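Local coordinates for protein beta-galactosidase (Marinomonas sp. ef1, PDB 6Y2K) that hydrolyses terminal beta-D-galactose residues from beta-galactosides, as a cold-active, hexameric GH42 beta-galactosidase, at residues 176-181 / 208-213; 12-17 / 50-55; 297-302 / 342-347. One frame throughout, in Å; residues are numbered along the deposited sequence.

Contact 1. Residues 176-181 / 208-213; sequences KAWGNV and RLDFQR
W178 and D210 make the whole contact, one side chain from each segment. The indole NE1 of W178 donates to OD2 of D210 over 2.9 Å, with an N-H...O angle of 156°. The oxygen lies at the ring edge, near the indole plane. The indole and carboxylate planes are 52° apart, and the N-H comes to OD2 from above the carboxylate. With CG of W178 anti to its carbonyl carbon (chi1 -71°), the ring carries its N-H edge over to the helix. Beyond the bond, CZ2 of W178 is 3.8 Å from OD2 of D210 and 4.2 Å from its CB.

The tight side is around the carboxylate. OD1 of D210 takes NH1 of R213, three residues on, in a salt bridge of 3.0 Å that lies in the guanidinium plane. K167 makes a second salt bridge to OD1, and the hydroxyl of Y168 bonds to OD2. Both oxygens are thus gripped twice, and the positive neighbours would favour a charged D210. H207 stacks on the ring of W178. The loose side is the chain beyond W178. It leaves the helix at G179, with positive phi, and runs away from 208-213 to V181, which packs on H11 of a second subunit. The arrangement is a buried tryptophan-aspartate bond joining the end of helix 171-178 to the long helix 205-233, outside the TIM-barrel core, between strands 134-138 and 238-244.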
loop_
_atom_site.group_PDB
_atom_site.type_symbol
_atom_site.label_atom_id
_atom_site.label_comp_id
_atom_site.label_asym_id
_atom_site.label_seq_id
_atom_site.Cartn_x
_atom_site.Cartn_y
_atom_site.Cartn_z
ATOM N N LYS A 176 7.302 -46.216 -31.635
ATOM C CA LYS A 176 8.268 -46.443 -30.572
ATOM C C LYS A 176 8.905 -45.135 -30.091
ATOM O O LYS A 176 9.019 -44.906 -28.881
ATOM C CB LYS A 176 9.357 -47.418 -31.025
ATOM C CG LYS A 176 10.172 -47.977 -29.866
ATOM C CD LYS A 176 11.405 -48.739 -30.341
ATOM C CE LYS A 176 12.332 -49.043 -29.172
ATOM N NZ LYS A 176 13.503 -49.848 -29.615
ATOM N N ALA A 177 9.321 -44.298 -31.040
ATOM C CA ALA A 177 9.910 -42.989 -30.736
ATOM C C ALA A 177 8.957 -42.025 -30.000
ATOM O O ALA A 177 9.391 -41.302 -29.105
ATOM C CB ALA A 177 10.435 -42.345 -32.015
ATOM N N TRP A 178 7.681 -42.019 -30.383
ATOM C CA TRP A 178 6.662 -41.143 -29.767
ATOM C C TRP A 178 6.046 -41.720 -28.473
ATOM O O TRP A 178 5.354 -40.999 -27.741
ATOM C CB TRP A 178 5.516 -40.880 -30.762
ATOM C CG TRP A 178 5.827 -39.990 -31.925
ATOM C CD1 TRP A 178 7.061 -39.648 -32.412
ATOM C CD2 TRP A 178 4.872 -39.353 -32.782
ATOM N NE1 TRP A 178 6.927 -38.811 -33.498
ATOM C CE2 TRP A 178 5.594 -38.624 -33.751
ATOM C CE3 TRP A 178 3.472 -39.308 -32.809
ATOM C CZ2 TRP A 178 4.961 -37.865 -34.744
ATOM C CZ3 TRP A 178 2.842 -38.559 -33.807
ATOM C CH2 TRP A 178 3.586 -37.855 -34.760
ATOM N N GLY A 179 6.251 -43.013 -28.206
ATOM C CA GLY A 179 5.600 -43.682 -27.076
ATOM C C GLY A 179 4.086 -43.805 -27.226
ATOM O O GLY A 179 3.341 -43.656 -26.250
ATOM N N ASN A 180 3.634 -44.134 -28.439
ATOM C CA ASN A 180 2.202 -44.115 -28.773
ATOM C C ASN A 180 1.380 -45.251 -28.155
ATOM O O ASN A 180 0.155 -45.282 -28.326
ATOM C CB ASN A 180 1.995 -44.061 -30.295
ATOM C CG ASN A 180 2.292 -42.688 -30.881
ATOM O OD1 ASN A 180 2.236 -41.666 -30.177
ATOM N ND2 ASN A 180 2.602 -42.653 -32.183
ATOM N N VAL A 181 2.028 -46.167 -27.432
ATOM C CA VAL A 181 1.297 -47.078 -26.538
ATOM C C VAL A 181 0.449 -46.298 -25.518
ATOM O O VAL A 181 -0.659 -46.723 -25.149
ATOM C CB VAL A 181 2.253 -48.068 -25.824
ATOM C CG1 VAL A 181 3.195 -47.351 -24.857
ATOM C CG2 VAL A 181 1.453 -49.153 -25.105
ATOM N N ARG A 208 3.881 -32.982 -31.428
ATOM C CA ARG A 208 3.966 -31.532 -31.579
ATOM C C ARG A 208 5.373 -31.073 -31.947
ATOM O O ARG A 208 5.523 -30.137 -32.742
ATOM C CB ARG A 208 3.494 -30.828 -30.308
ATOM C CG ARG A 208 2.009 -31.031 -30.013
ATOM C CD ARG A 208 1.621 -30.489 -28.644
ATOM N NE ARG A 208 1.809 -29.045 -28.562
ATOM C CZ ARG A 208 1.918 -28.335 -27.439
ATOM N NH1 ARG A 208 2.093 -27.015 -27.528
ATOM N NH2 ARG A 208 1.904 -28.911 -26.240
ATOM N N LEU A 209 6.394 -31.719 -31.378
ATOM C CA LEU A 209 7.783 -31.351 -31.673
ATOM C C LEU A 209 8.194 -31.687 -33.118
ATOM O O LEU A 209 8.777 -30.840 -33.822
ATOM C CB LEU A 209 8.746 -31.995 -30.665
ATOM C CG LEU A 209 10.223 -31.618 -30.801
ATOM C CD1 LEU A 209 10.431 -30.111 -30.777
ATOM C CD2 LEU A 209 11.042 -32.271 -29.702
ATOM N N ASP A 210 7.899 -32.911 -33.554
ATOM C CA ASP A 210 8.112 -33.303 -34.959
ATOM C C ASP A 210 7.313 -32.419 -35.930
ATOM O O ASP A 210 7.822 -32.073 -37.010
ATOM C CB ASP A 210 7.775 -34.783 -35.191
ATOM C CG ASP A 210 8.930 -35.726 -34.858
ATOM O OD1 ASP A 210 10.071 -35.278 -34.606
ATOM O OD2 ASP A 210 8.689 -36.949 -34.880
ATOM N N PHE A 211 6.097 -32.023 -35.545
ATOM C CA PHE A 211 5.323 -31.097 -36.370
ATOM C C PHE A 211 6.029 -29.739 -36.520
ATOM O O PHE A 211 6.116 -29.204 -37.637
ATOM C CB PHE A 211 3.889 -30.919 -35.850
ATOM C CG PHE A 211 3.029 -30.091 -36.754
ATOM C CD1 PHE A 211 2.744 -30.530 -38.039
ATOM C CD2 PHE A 211 2.529 -28.863 -36.339
ATOM C CE1 PHE A 211 1.967 -29.766 -38.894
ATOM C CE2 PHE A 211 1.738 -28.099 -37.187
ATOM C CZ PHE A 211 1.467 -28.550 -38.467
ATOM N N GLN A 212 6.546 -29.198 -35.411
ATOM C CA GLN A 212 7.291 -27.935 -35.445
ATOM C C GLN A 212 8.521 -28.051 -36.330
ATOM O O GLN A 212 8.802 -27.160 -37.124
ATOM C CB GLN A 212 7.723 -27.496 -34.041
ATOM C CG GLN A 212 8.196 -26.049 -33.948
ATOM C CD GLN A 212 7.076 -25.051 -33.686
ATOM O OE1 GLN A 212 6.101 -25.363 -33.011
ATOM N NE2 GLN A 212 7.223 -23.838 -34.204
ATOM N N ARG A 213 9.249 -29.151 -36.167
ATOM C CA ARG A 213 10.446 -29.417 -36.956
ATOM C C ARG A 213 10.119 -29.481 -38.441
ATOM O O ARG A 213 10.840 -28.901 -39.266
ATOM C CB ARG A 213 11.106 -30.722 -36.506
ATOM C CG ARG A 213 11.757 -30.640 -35.133
ATOM C CD ARG A 213 11.866 -32.021 -34.506
ATOM N NE ARG A 213 12.790 -32.077 -33.373
ATOM C CZ ARG A 213 12.964 -33.148 -32.591
ATOM N NH1 ARG A 213 12.272 -34.265 -32.796
ATOM N NH2 ARG A 213 13.840 -33.105 -31.585
#

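Contact 2. Residues 12-17 / 50-55; sequences WPKSRW and HWEWLD
K14 and E52 supply the charged part of the contact. NZ of K14 stands 3.4 Å from OE1 of E52, a long salt bridge between two exposed side chains that cross at about a right angle. A water bridges the same pair. It accepts from NZ of K14 at 2.7 Å and donates to OE1 of E52 at 2.9 Å. The lysine chain is extended beyond CG, and this carries the ammonium over to the helix. The stronger carboxylate partner of K14 is E56, one turn further along.

The segments belong to neighbouring parts of the TIM barrel: 12-17 leads from strand 2-6 into helix 17-27, and 50-55 leads into helix 52-63.

The apolar contact is buried: CH2 of W17 lies 4.1 Å from CB of W53. CZ3 and CH2 of W17 also meet the backbone O of W53 obliquely, both at 3.4 Å, in van der Waals contact. The indole of W53 itself turns away from W17 (chi1 69°).

Each indole N-H makes a weak hydrogen bond within its own segment. NE1 of W17 donates to O of W12 at 3.3 Å, and weakly to O of P9. NE1 of W53 donates to O of H50 at 2.9 Å.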
loop_
_atom_site.group_PDB
_atom_site.type_symbol
_atom_site.label_atom_id
_atom_site.label_comp_id
_atom_site.label_asym_id
_atom_site.label_seq_id
_atom_site.Cartn_x
_atom_site.Cartn_y
_atom_site.Cartn_z
ATOM N N TRP A 12 5.214 6.277 -54.792
ATOM C CA TRP A 12 5.424 7.718 -55.021
ATOM C C TRP A 12 5.460 8.032 -56.522
ATOM O O TRP A 12 5.919 7.206 -57.307
ATOM C CB TRP A 12 6.731 8.208 -54.355
ATOM C CG TRP A 12 6.853 7.766 -52.916
ATOM C CD1 TRP A 12 7.729 6.849 -52.419
ATOM C CD2 TRP A 12 6.035 8.179 -51.818
ATOM N NE1 TRP A 12 7.517 6.668 -51.072
ATOM C CE2 TRP A 12 6.473 7.463 -50.679
ATOM C CE3 TRP A 12 4.972 9.083 -51.682
ATOM C CZ2 TRP A 12 5.893 7.633 -49.415
ATOM C CZ3 TRP A 12 4.386 9.248 -50.415
ATOM C CH2 TRP A 12 4.861 8.533 -49.299
ATOM N N PRO A 13 4.995 9.229 -56.919
ATOM C CA PRO A 13 5.120 9.574 -58.342
ATOM C C PRO A 13 6.584 9.604 -58.801
ATOM O O PRO A 13 7.472 9.931 -58.015
ATOM C CB PRO A 13 4.467 10.961 -58.455
ATOM C CG PRO A 13 4.294 11.464 -57.062
ATOM C CD PRO A 13 4.359 10.293 -56.122
ATOM N N LYS A 14 6.813 9.242 -60.065
ATOM C CA LYS A 14 8.165 9.203 -60.652
ATOM C C LYS A 14 8.895 10.542 -60.567
ATOM O O LYS A 14 10.122 10.566 -60.525
ATOM C CB LYS A 14 8.108 8.756 -62.117
ATOM C CG LYS A 14 7.695 7.307 -62.298
ATOM C CD LYS A 14 7.909 6.830 -63.727
ATOM C CE LYS A 14 7.428 5.395 -63.908
ATOM N NZ LYS A 14 7.738 4.875 -65.269
ATOM N N SER A 15 8.140 11.641 -60.546
ATOM C CA SER A 15 8.694 12.982 -60.329
ATOM C C SER A 15 9.449 13.174 -58.989
ATOM O O SER A 15 10.232 14.115 -58.861
ATOM C CB SER A 15 7.583 14.030 -60.455
ATOM O OG SER A 15 6.555 13.814 -59.497
ATOM N N ARG A 16 9.210 12.294 -58.013
ATOM C CA ARG A 16 9.955 12.271 -56.739
ATOM C C ARG A 16 11.278 11.511 -56.772
ATOM O O ARG A 16 12.132 11.749 -55.918
ATOM C CB ARG A 16 9.098 11.643 -55.615
ATOM C CG ARG A 16 8.049 12.561 -55.006
ATOM C CD ARG A 16 8.641 13.688 -54.173
ATOM N NE ARG A 16 9.630 13.204 -53.207
ATOM C CZ ARG A 16 10.382 13.980 -52.430
ATOM N NH1 ARG A 16 10.246 15.306 -52.449
ATOM N NH2 ARG A 16 11.261 13.418 -51.607
ATOM N N TRP A 17 11.449 10.598 -57.727
ATOM C CA TRP A 17 12.499 9.571 -57.635
ATOM C C TRP A 17 13.944 10.092 -57.632
ATOM O O TRP A 17 14.780 9.606 -56.851
ATOM C CB TRP A 17 12.316 8.530 -58.748
ATOM C CG TRP A 17 11.094 7.645 -58.595
ATOM C CD1 TRP A 17 10.109 7.740 -57.647
ATOM C CD2 TRP A 17 10.724 6.553 -59.443
ATOM N NE1 TRP A 17 9.168 6.766 -57.842
ATOM C CE2 TRP A 17 9.517 6.021 -58.938
ATOM C CE3 TRP A 17 11.302 5.962 -60.575
ATOM C CZ2 TRP A 17 8.871 4.926 -59.529
ATOM C CZ3 TRP A 17 10.658 4.873 -61.165
ATOM C CH2 TRP A 17 9.460 4.367 -60.637
ATOM N N HIS A 50 4.971 -5.739 -65.877
ATOM C CA HIS A 50 5.381 -4.345 -65.856
ATOM C C HIS A 50 6.708 -4.233 -65.105
ATOM O O HIS A 50 6.734 -4.216 -63.862
ATOM C CB HIS A 50 4.304 -3.482 -65.199
ATOM C CG HIS A 50 2.969 -3.552 -65.877
ATOM N ND1 HIS A 50 2.609 -2.720 -66.915
ATOM C CD2 HIS A 50 1.902 -4.358 -65.658
ATOM C CE1 HIS A 50 1.381 -3.014 -67.308
ATOM N NE2 HIS A 50 0.930 -4.007 -66.561
ATOM N N TRP A 51 7.799 -4.204 -65.871
ATOM C CA TRP A 51 9.157 -4.029 -65.345
ATOM C C TRP A 51 9.706 -2.609 -65.507
ATOM O O TRP A 51 10.715 -2.277 -64.882
ATOM C CB TRP A 51 10.133 -4.973 -66.047
ATOM C CG TRP A 51 9.894 -6.426 -65.827
ATOM C CD1 TRP A 51 9.633 -7.367 -66.785
ATOM C CD2 TRP A 51 9.909 -7.118 -64.574
ATOM N NE1 TRP A 51 9.490 -8.614 -66.198
ATOM C CE2 TRP A 51 9.658 -8.484 -64.846
ATOM C CE3 TRP A 51 10.117 -6.718 -63.249
ATOM C CZ2 TRP A 51 9.603 -9.453 -63.833
ATOM C CZ3 TRP A 51 10.075 -7.681 -62.246
ATOM C CH2 TRP A 51 9.816 -9.034 -62.548
ATOM N N GLU A 52 9.076 -1.784 -66.345
ATOM C CA GLU A 52 9.599 -0.441 -66.649
ATOM C C GLU A 52 9.874 0.399 -65.390
ATOM O O GLU A 52 10.922 1.046 -65.297
ATOM C CB GLU A 52 8.641 0.296 -67.588
ATOM C CG GLU A 52 9.090 1.685 -68.038
ATOM C CD GLU A 52 7.995 2.393 -68.818
ATOM O OE1 GLU A 52 7.320 3.271 -68.229
ATOM O OE2 GLU A 52 7.788 2.049 -70.007
ATOM N N TRP A 53 8.939 0.384 -64.437
ATOM C CA TRP A 53 9.085 1.142 -63.180
ATOM C C TRP A 53 10.373 0.770 -62.438
ATOM O O TRP A 53 11.101 1.641 -61.958
ATOM C CB TRP A 53 7.856 0.949 -62.257
ATOM C CG TRP A 53 7.731 -0.434 -61.686
ATOM C CD1 TRP A 53 7.212 -1.533 -62.300
ATOM C CD2 TRP A 53 8.178 -0.870 -60.395
ATOM N NE1 TRP A 53 7.302 -2.630 -61.471
ATOM C CE2 TRP A 53 7.891 -2.250 -60.294
ATOM C CE3 TRP A 53 8.799 -0.229 -59.316
ATOM C CZ2 TRP A 53 8.197 -2.998 -59.154
ATOM C CZ3 TRP A 53 9.106 -0.976 -58.182
ATOM C CH2 TRP A 53 8.800 -2.346 -58.110
ATOM N N LEU A 54 10.659 -0.525 -62.375
ATOM C CA LEU A 54 11.798 -1.036 -61.626
ATOM C C LEU A 54 13.092 -0.844 -62.414
ATOM O O LEU A 54 14.120 -0.492 -61.835
ATOM C CB LEU A 54 11.575 -2.505 -61.279
ATOM C CG LEU A 54 12.606 -3.218 -60.399
ATOM C CD1 LEU A 54 12.888 -2.440 -59.119
ATOM C CD2 LEU A 54 12.107 -4.621 -60.083
ATOM N N ASP A 55 13.035 -1.061 -63.730
ATOM C CA ASP A 55 14.160 -0.750 -64.633
ATOM C C ASP A 55 14.649 0.681 -64.420
ATOM O O ASP A 55 15.853 0.915 -64.284
ATOM C CB ASP A 55 13.762 -0.901 -66.114
ATOM C CG ASP A 55 13.369 -2.325 -66.501
ATOM O OD1 ASP A 55 13.842 -3.307 -65.867
ATOM O OD2 ASP A 55 12.573 -2.453 -67.469
HETATM O O HOH W 1 6.458 2.567 -65.570
#

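Contact 3. Residues 297-302 / 342-347; sequences FHHDLY and FSHGAE
H344 reaches D300 with its ring edge and lies obliquely against H299. Its ND1 donates to OD1 of D300 over 2.7 Å, and the N-H...O angle of 170° makes the bond nearly straight. The oxygen sits in the imidazole plane. The carboxylate is turned 50° from that plane, and the N-H meets OD1 from well above the carboxylate plane.

The two histidine rings meet obliquely. Their centroids are 5.1 Å apart and their planes make 46°. The closest approach is at the roots of the side chains, where CB of H299 comes to 3.4 Å from CB of H344. Further out, the CD2 atoms of H299 and H344 are 3.7 Å apart. NE2 of H299 bonds to E340, on the helix that ends just before H344. That helix closes in a Schellman motif, with G345 as its C-prime residue of positive phi.

D300 has further partners. R303 makes a salt bridge to OD1. The hydroxyl of Y443, on helix 435-448, bonds to OD2 and links D300 to the domain that follows the barrel. The contact therefore ties helix 294-305 to the end of helix 333-343 in the barrel region. Since ND1 of H344 is the donor, that nitrogen carries a proton. Whether NE2 does too is not seen, though D300 would tend to favour a positive ring and R303 to weaken that effect.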
loop_
_atom_site.group_PDB
_atom_site.type_symbol
_atom_site.label_atom_id
_atom_site.label_comp_id
_atom_site.label_asym_id
_atom_site.label_seq_id
_atom_site.Cartn_x
_atom_site.Cartn_y
_atom_site.Cartn_z
ATOM N N PHE A 297 20.656 -8.648 -27.664
ATOM C CA PHE A 297 20.380 -10.083 -27.688
ATOM C C PHE A 297 20.282 -10.606 -29.121
ATOM O O PHE A 297 20.900 -11.609 -29.468
ATOM C CB PHE A 297 19.084 -10.407 -26.925
ATOM C CG PHE A 297 18.813 -11.885 -26.802
ATOM C CD1 PHE A 297 19.335 -12.615 -25.740
ATOM C CD2 PHE A 297 18.063 -12.557 -27.763
ATOM C CE1 PHE A 297 19.109 -13.974 -25.631
ATOM C CE2 PHE A 297 17.829 -13.927 -27.654
ATOM C CZ PHE A 297 18.346 -14.630 -26.585
ATOM N N HIS A 298 19.511 -9.903 -29.943
ATOM C CA HIS A 298 19.277 -10.295 -31.326
ATOM C C HIS A 298 20.466 -10.008 -32.254
ATOM O O HIS A 298 20.726 -10.783 -33.170
ATOM C CB HIS A 298 17.997 -9.639 -31.831
ATOM C CG HIS A 298 16.785 -10.126 -31.113
ATOM N ND1 HIS A 298 16.226 -9.447 -30.054
ATOM C CD2 HIS A 298 16.064 -11.264 -31.256
ATOM C CE1 HIS A 298 15.198 -10.135 -29.587
ATOM N NE2 HIS A 298 15.078 -11.240 -30.298
ATOM N N HIS A 299 21.189 -8.919 -32.016
ATOM C CA HIS A 299 22.408 -8.654 -32.788
ATOM C C HIS A 299 23.376 -9.848 -32.652
ATOM O O HIS A 299 23.920 -10.326 -33.642
ATOM C CB HIS A 299 23.128 -7.396 -32.318
ATOM C CG HIS A 299 22.342 -6.133 -32.459
ATOM N ND1 HIS A 299 21.549 -5.860 -33.548
ATOM C CD2 HIS A 299 22.271 -5.042 -31.662
ATOM C CE1 HIS A 299 21.011 -4.659 -33.413
ATOM N NE2 HIS A 299 21.428 -4.144 -32.270
ATOM N N ASP A 300 23.566 -10.329 -31.423
ATOM C CA ASP A 300 24.456 -11.475 -31.159
ATOM C C ASP A 300 23.915 -12.814 -31.696
ATOM O O ASP A 300 24.669 -13.608 -32.272
ATOM C CB ASP A 300 24.778 -11.580 -29.654
ATOM C CG ASP A 300 25.639 -10.411 -29.139
ATOM O OD1 ASP A 300 26.365 -9.765 -29.950
ATOM O OD2 ASP A 300 25.578 -10.136 -27.911
ATOM N N LEU A 301 22.624 -13.066 -31.510
ATOM C CA LEU A 301 21.982 -14.265 -32.068
ATOM C C LEU A 301 22.124 -14.307 -33.600
ATOM O O LEU A 301 22.537 -15.323 -34.169
ATOM C CB LEU A 301 20.502 -14.309 -31.669
ATOM C CG LEU A 301 19.576 -15.360 -32.291
ATOM C CD1 LEU A 301 19.939 -16.768 -31.850
ATOM C CD2 LEU A 301 18.139 -15.035 -31.911
ATOM N N TYR A 302 21.811 -13.196 -34.252
ATOM C CA TYR A 302 21.812 -13.152 -35.720
ATOM C C TYR A 302 23.209 -13.015 -36.339
ATOM O O TYR A 302 23.426 -13.494 -37.453
ATOM C CB TYR A 302 20.816 -12.103 -36.244
ATOM C CG TYR A 302 19.360 -12.457 -35.915
ATOM C CD1 TYR A 302 18.862 -13.739 -36.156
ATOM C CD2 TYR A 302 18.486 -11.519 -35.358
ATOM C CE1 TYR A 302 17.549 -14.085 -35.843
ATOM C CE2 TYR A 302 17.160 -11.857 -35.057
ATOM C CZ TYR A 302 16.698 -13.142 -35.306
ATOM O OH TYR A 302 15.392 -13.528 -35.033
ATOM N N PHE A 342 26.217 -1.270 -34.649
ATOM C CA PHE A 342 27.642 -1.244 -35.062
ATOM C C PHE A 342 28.570 -1.867 -34.017
ATOM O O PHE A 342 29.496 -2.590 -34.380
ATOM C CB PHE A 342 28.120 0.178 -35.368
ATOM C CG PHE A 342 27.488 0.812 -36.594
ATOM C CD1 PHE A 342 26.964 0.052 -37.645
ATOM C CD2 PHE A 342 27.467 2.190 -36.708
ATOM C CE1 PHE A 342 26.396 0.669 -38.753
ATOM C CE2 PHE A 342 26.928 2.810 -37.826
ATOM C CZ PHE A 342 26.385 2.051 -38.847
ATOM N N SER A 343 28.305 -1.625 -32.732
ATOM C CA SER A 343 29.106 -2.237 -31.649
ATOM C C SER A 343 29.042 -3.774 -31.615
ATOM O O SER A 343 29.984 -4.415 -31.137
ATOM C CB SER A 343 28.738 -1.650 -30.275
ATOM O OG SER A 343 27.527 -2.198 -29.753
ATOM N N HIS A 344 27.942 -4.352 -32.112
ATOM C CA HIS A 344 27.793 -5.808 -32.247
ATOM C C HIS A 344 28.269 -6.343 -33.616
ATOM O O HIS A 344 28.049 -7.520 -33.929
ATOM C CB HIS A 344 26.325 -6.223 -31.987
ATOM C CG HIS A 344 25.885 -6.049 -30.562
ATOM N ND1 HIS A 344 25.836 -7.096 -29.666
ATOM C CD2 HIS A 344 25.483 -4.949 -29.876
ATOM C CE1 HIS A 344 25.427 -6.648 -28.489
ATOM N NE2 HIS A 344 25.204 -5.349 -28.589
ATOM N N GLY A 345 28.921 -5.498 -34.425
ATOM C CA GLY A 345 29.504 -5.925 -35.703
ATOM C C GLY A 345 28.613 -5.781 -36.923
ATOM O O GLY A 345 28.938 -6.310 -37.985
ATOM N N ALA A 346 27.489 -5.072 -36.799
ATOM C CA ALA A 346 26.612 -4.879 -37.942
ATOM C C ALA A 346 27.375 -4.150 -39.043
ATOM O O ALA A 346 27.988 -3.113 -38.780
ATOM C CB ALA A 346 25.378 -4.084 -37.551
ATOM N N GLU A 347 27.360 -4.718 -40.251
ATOM C CA GLU A 347 27.971 -4.083 -41.429
ATOM C C GLU A 347 27.132 -2.903 -41.883
ATOM O O GLU A 347 27.666 -1.883 -42.337
ATOM C CB GLU A 347 28.058 -5.070 -42.598
ATOM C CG GLU A 347 28.885 -6.325 -42.346
ATOM C CD GLU A 347 28.949 -7.248 -43.563
ATOM O OE1 GLU A 347 28.225 -7.029 -44.566
ATOM O OE2 GLU A 347 29.725 -8.229 -43.510
#

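All three contacts belong to the TIM-barrel part of the chain, but none touches another. Contacts 1 and 2 are the most widely separated, with centres 51 Å apart. Contact 3 lies deepest, its centre 35 Å from that of contact 1 and 34 Å from that of contact 2. In TIM-barrel enzymes the active site lies at the C-terminal ends of the strands. Loop 12-17 of contact 2, after strand 2-6, belongs to that side, whereas 342-347 of contact 3 leads into the start of strand 348-352 on the other. A glycerol, probably from the crystallisation liquor, lies about 4 Å from the side chain of W53 and bonds to the backbone O of W12. Contact 1 borders a second subunit.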